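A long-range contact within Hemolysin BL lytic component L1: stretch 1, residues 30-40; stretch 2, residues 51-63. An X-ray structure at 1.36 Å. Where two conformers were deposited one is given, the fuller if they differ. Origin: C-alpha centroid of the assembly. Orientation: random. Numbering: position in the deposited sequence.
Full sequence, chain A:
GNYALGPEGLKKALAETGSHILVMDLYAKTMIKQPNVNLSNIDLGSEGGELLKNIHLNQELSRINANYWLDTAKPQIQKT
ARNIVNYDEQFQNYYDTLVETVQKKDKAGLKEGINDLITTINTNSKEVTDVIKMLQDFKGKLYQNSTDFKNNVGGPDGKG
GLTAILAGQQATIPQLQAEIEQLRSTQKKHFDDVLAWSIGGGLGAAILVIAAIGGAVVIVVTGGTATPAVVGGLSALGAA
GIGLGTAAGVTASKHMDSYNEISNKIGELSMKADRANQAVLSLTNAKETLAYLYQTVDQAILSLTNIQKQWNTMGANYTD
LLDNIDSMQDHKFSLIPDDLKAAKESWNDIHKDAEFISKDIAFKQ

Stretch 1 30-40: TMIKQPNVNLS
Stretch 2 (51-63) LLKNIHLNQELSR

Stretch 1 leaves a helix and runs as an extended loop along stretch 2, which is helical throughout. Residues 30-33 are helical; Gln34, at phi/psi -80/121, is the first to leave those values, and Pro35 (-77/165), Asn36 (-50/138), Val37 (-65/136) and Asn38 (-94/105) stay extended before Leu39 turns to -123/30. The register fixes an antiparallel course: CA-CA distances are 5.1 Å for Ile32-Arg63, 5.8 Å for Asn36-His56 and 7.8 Å for Leu39-Leu52, so the chains diverge toward Leu39. Together they bury 623 Å².

Side chains of the helix hydrogen-bond to the loop: Gln59 and His56 to the backbone of Val37, Glu60 and Arg63 to the side chain of Asn36. Val37 N donates to Gln59 OE1 (2.9 Å, 159°), and Val37 O accepts from His56 NE2 (2.7 Å, 167°), lying near the imidazole plane as a ring N-H donor requires. Gln59 (chi1 -67°, chi2 -176°, chi3 -78°) and His56 (chi1 -74°, chi2 160°) sit about one helical turn apart.

Asn36 (chi1 -78°, chi2 9°) uses both ends of its amide. Its OD1 accepts from Arg63 NH2 at 2.8 Å and Arg63 NH1 at 2.9 Å, a forked contact at the guanidinium edge; its ND2 donates to Glu60 OE2 (3.1 Å, 158°). Arg63 (m, t, m, chi4 -87°) also makes a weak bond from NH1 to Gln34 O, 3.4 Å at 135°. A water reinforces this corner, donating to Met31 O (2.8 Å) and Gln34 O (2.7 Å) and accepting from Arg63 NH1 (3.2 Å).

Apolar packing gathers where Val37 and Leu39 meet Leu52 and Ile55. Val37 CG1 (chi1 65°) lies 3.6 Å from Leu52 CD1 and 3.9 Å from Ile55 CG2; Leu39 CB meets Leu52 CD2 at 4.0 Å, with Leu52 in t, p and both Leu39 and Ile55 in m, t. Near the other end, Met31 CE (m, m, m) rests 3.8 Å from Ser62 CB.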

# COMPACT_ATOMS: atom_id res chain seq x y z
N THR A 30 -9.41 5.67 8.51
CA THR A 30 -10.31 6.81 8.33
C THR A 30 -11.75 6.28 8.24
O THR A 30 -12.66 6.81 8.92
CB THR A 30 -9.93 7.67 7.13
OG1 THR A 30 -8.57 8.07 7.27
CG2 THR A 30 -10.82 8.89 7.09
N MET A 31 -11.96 5.24 7.44
CA MET A 31 -13.30 4.65 7.27
C MET A 31 -13.83 4.18 8.62
O MET A 31 -14.99 4.44 8.91
CB MET A 31 -13.28 3.47 6.30
CG MET A 31 -13.12 3.89 4.86
SD MET A 31 -14.04 5.36 4.38
CE MET A 31 -15.70 4.69 4.44
N ILE A 32 -13.01 3.49 9.40
CA ILE A 32 -13.41 2.90 10.71
C ILE A 32 -13.87 4.03 11.64
O ILE A 32 -14.79 3.81 12.47
CB ILE A 32 -12.27 2.03 11.28
CG1 ILE A 32 -12.17 0.75 10.44
CG2 ILE A 32 -12.47 1.74 12.77
CD1 ILE A 32 -10.92 -0.02 10.66
N LYS A 33 -13.28 5.20 11.56
CA LYS A 33 -13.58 6.30 12.50
C LYS A 33 -14.76 7.14 12.01
O LYS A 33 -15.29 7.87 12.81
CB LYS A 33 -12.32 7.14 12.73
CG LYS A 33 -11.42 6.62 13.85
CD LYS A 33 -10.38 7.59 14.33
CE LYS A 33 -10.78 8.45 15.52
NZ LYS A 33 -9.77 9.50 15.77
N GLN A 34 -15.18 7.03 10.77
CA GLN A 34 -16.28 7.85 10.28
C GLN A 34 -17.59 7.23 10.74
O GLN A 34 -17.88 6.07 10.44
CB GLN A 34 -16.24 7.95 8.77
CG GLN A 34 -17.34 8.85 8.29
CD GLN A 34 -16.98 9.76 7.16
OE1 GLN A 34 -15.90 10.33 7.07
NE2 GLN A 34 -17.88 9.84 6.22
N PRO A 35 -18.43 7.95 11.50
CA PRO A 35 -19.68 7.35 11.98
C PRO A 35 -20.75 7.28 10.89
O PRO A 35 -20.60 7.90 9.84
CB PRO A 35 -20.12 8.29 13.08
CG PRO A 35 -19.60 9.61 12.64
CD PRO A 35 -18.23 9.31 12.04
N ASN A 36 -21.77 6.48 11.17
CA ASN A 36 -23.00 6.46 10.34
C ASN A 36 -23.48 7.89 10.15
O ASN A 36 -23.52 8.69 11.13
CB ASN A 36 -24.07 5.54 10.89
CG ASN A 36 -23.85 4.06 10.64
OD1 ASN A 36 -22.79 3.66 10.17
ND2 ASN A 36 -24.86 3.26 10.94
N VAL A 37 -23.89 8.23 8.95
CA VAL A 37 -24.29 9.63 8.66
C VAL A 37 -25.52 9.98 9.49
O VAL A 37 -26.50 9.23 9.54
CB VAL A 37 -24.52 9.86 7.17
CG1 VAL A 37 -25.69 9.07 6.60
CG2 VAL A 37 -24.72 11.32 6.84
N ASN A 38 -25.47 11.16 10.09
CA ASN A 38 -26.59 11.68 10.88
C ASN A 38 -27.48 12.57 10.01
O ASN A 38 -27.13 13.71 9.73
CB ASN A 38 -26.07 12.43 12.11
CG ASN A 38 -27.19 12.95 13.00
OD1 ASN A 38 -28.38 12.79 12.73
ND2 ASN A 38 -26.79 13.59 14.07
N LEU A 39 -28.63 12.05 9.64
CA LEU A 39 -29.72 12.86 9.02
C LEU A 39 -31.00 12.72 9.82
O LEU A 39 -32.10 12.81 9.25
CB LEU A 39 -29.90 12.42 7.57
CG LEU A 39 -28.82 13.00 6.66
CD1 LEU A 39 -28.82 12.29 5.33
CD2 LEU A 39 -28.99 14.51 6.47
N SER A 40 -30.88 12.51 11.12
CA SER A 40 -32.07 12.37 11.99
C SER A 40 -32.78 13.73 12.07
O SER A 40 -32.12 14.77 12.12
CB SER A 40 -31.69 11.86 13.33
OG SER A 40 -30.94 12.83 14.02
N LEU A 51 -33.07 5.46 1.19
CA LEU A 51 -31.66 5.70 0.79
C LEU A 51 -30.80 5.80 2.03
O LEU A 51 -29.71 5.22 2.05
CB LEU A 51 -31.57 6.98 -0.03
CG LEU A 51 -32.12 6.86 -1.44
CD1 LEU A 51 -32.25 8.21 -2.08
CD2 LEU A 51 -31.26 5.97 -2.31
N LEU A 52 -31.28 6.49 3.06
CA LEU A 52 -30.50 6.63 4.31
C LEU A 52 -30.31 5.25 4.96
O LEU A 52 -29.21 4.98 5.44
CB LEU A 52 -31.24 7.61 5.24
CG LEU A 52 -30.58 7.83 6.60
CD1 LEU A 52 -29.20 8.43 6.45
CD2 LEU A 52 -31.46 8.75 7.42
N LYS A 53 -31.36 4.42 5.04
CA LYS A 53 -31.23 3.05 5.60
C LYS A 53 -30.15 2.28 4.83
O LYS A 53 -29.31 1.62 5.45
CB LYS A 53 -32.57 2.30 5.56
CG LYS A 53 -32.42 0.78 5.59
CD LYS A 53 -33.72 0.01 5.55
CE LYS A 53 -33.50 -1.48 5.46
NZ LYS A 53 -34.64 -2.20 4.86
N ASN A 54 -30.16 2.39 3.50
CA ASN A 54 -29.20 1.68 2.65
C ASN A 54 -27.80 2.24 2.83
O ASN A 54 -26.85 1.45 2.86
CB ASN A 54 -29.64 1.73 1.20
CG ASN A 54 -30.83 0.81 1.03
OD1 ASN A 54 -30.94 -0.21 1.70
ND2 ASN A 54 -31.63 1.09 0.06
N ILE A 55 -27.67 3.55 2.94
CA ILE A 55 -26.35 4.18 3.19
C ILE A 55 -25.78 3.65 4.49
O ILE A 55 -24.59 3.34 4.57
CB ILE A 55 -26.49 5.70 3.18
CG1 ILE A 55 -26.68 6.12 1.72
CG2 ILE A 55 -25.29 6.34 3.86
CD1 ILE A 55 -27.10 7.52 1.50
N HIS A 56 -26.58 3.57 5.54
CA HIS A 56 -26.05 3.06 6.82
C HIS A 56 -25.58 1.63 6.67
O HIS A 56 -24.52 1.29 7.23
CB HIS A 56 -27.12 3.14 7.90
CG HIS A 56 -27.34 4.54 8.35
ND1 HIS A 56 -28.50 4.89 8.99
CD2 HIS A 56 -26.56 5.64 8.29
CE1 HIS A 56 -28.42 6.19 9.29
NE2 HIS A 56 -27.25 6.69 8.88
N LEU A 57 -26.29 0.79 5.92
CA LEU A 57 -25.81 -0.59 5.67
C LEU A 57 -24.50 -0.52 4.87
O LEU A 57 -23.59 -1.31 5.15
CB LEU A 57 -26.85 -1.37 4.87
CG LEU A 57 -28.16 -1.61 5.61
CD1 LEU A 57 -29.13 -2.39 4.72
CD2 LEU A 57 -27.96 -2.30 6.92
N ASN A 58 -24.40 0.36 3.91
CA ASN A 58 -23.16 0.50 3.12
C ASN A 58 -22.02 0.93 4.04
O ASN A 58 -20.88 0.44 3.87
CB ASN A 58 -23.26 1.53 2.03
CG ASN A 58 -24.31 1.22 0.97
OD1 ASN A 58 -24.71 0.07 0.70
ND2 ASN A 58 -24.70 2.26 0.32
N GLN A 59 -22.27 1.80 5.00
CA GLN A 59 -21.20 2.33 5.87
C GLN A 59 -20.75 1.20 6.79
O GLN A 59 -19.55 1.08 7.07
CB GLN A 59 -21.64 3.57 6.66
CG GLN A 59 -21.90 4.76 5.77
CD GLN A 59 -22.24 6.01 6.53
OE1 GLN A 59 -23.36 6.19 7.01
NE2 GLN A 59 -21.26 6.85 6.69
N GLU A 60 -21.68 0.40 7.30
CA GLU A 60 -21.29 -0.75 8.16
C GLU A 60 -20.42 -1.71 7.34
O GLU A 60 -19.42 -2.22 7.87
CB GLU A 60 -22.54 -1.42 8.72
CG GLU A 60 -23.25 -0.55 9.75
CD GLU A 60 -24.75 -0.66 9.79
OE1 GLU A 60 -25.31 -1.72 9.40
OE2 GLU A 60 -25.34 0.33 10.19
N LEU A 61 -20.75 -1.95 6.07
CA LEU A 61 -19.90 -2.86 5.27
C LEU A 61 -18.56 -2.19 4.95
O LEU A 61 -17.55 -2.89 4.92
CB LEU A 61 -20.64 -3.24 4.00
CG LEU A 61 -19.94 -4.30 3.16
CD1 LEU A 61 -19.74 -5.58 3.94
CD2 LEU A 61 -20.81 -4.56 1.95
N SER A 62 -18.51 -0.87 4.80
CA SER A 62 -17.23 -0.18 4.55
C SER A 62 -16.32 -0.50 5.74
O SER A 62 -15.09 -0.66 5.55
CB SER A 62 -17.38 1.30 4.40
OG SER A 62 -18.26 1.65 3.35
N ARG A 63 -16.88 -0.46 6.97
CA ARG A 63 -16.02 -0.63 8.15
C ARG A 63 -15.58 -2.09 8.27
O ARG A 63 -14.40 -2.37 8.65
CB ARG A 63 -16.68 -0.11 9.43
CG ARG A 63 -16.97 1.40 9.37
CD ARG A 63 -17.38 2.00 10.70
NE ARG A 63 -18.70 1.62 11.07
CZ ARG A 63 -19.85 2.24 10.73
NH1 ARG A 63 -19.90 3.39 10.08
NH2 ARG A 63 -20.96 1.72 11.17
O HOH W 1 -17.72 4.65 8.16
O HOH W 2 -21.17 9.94 6.73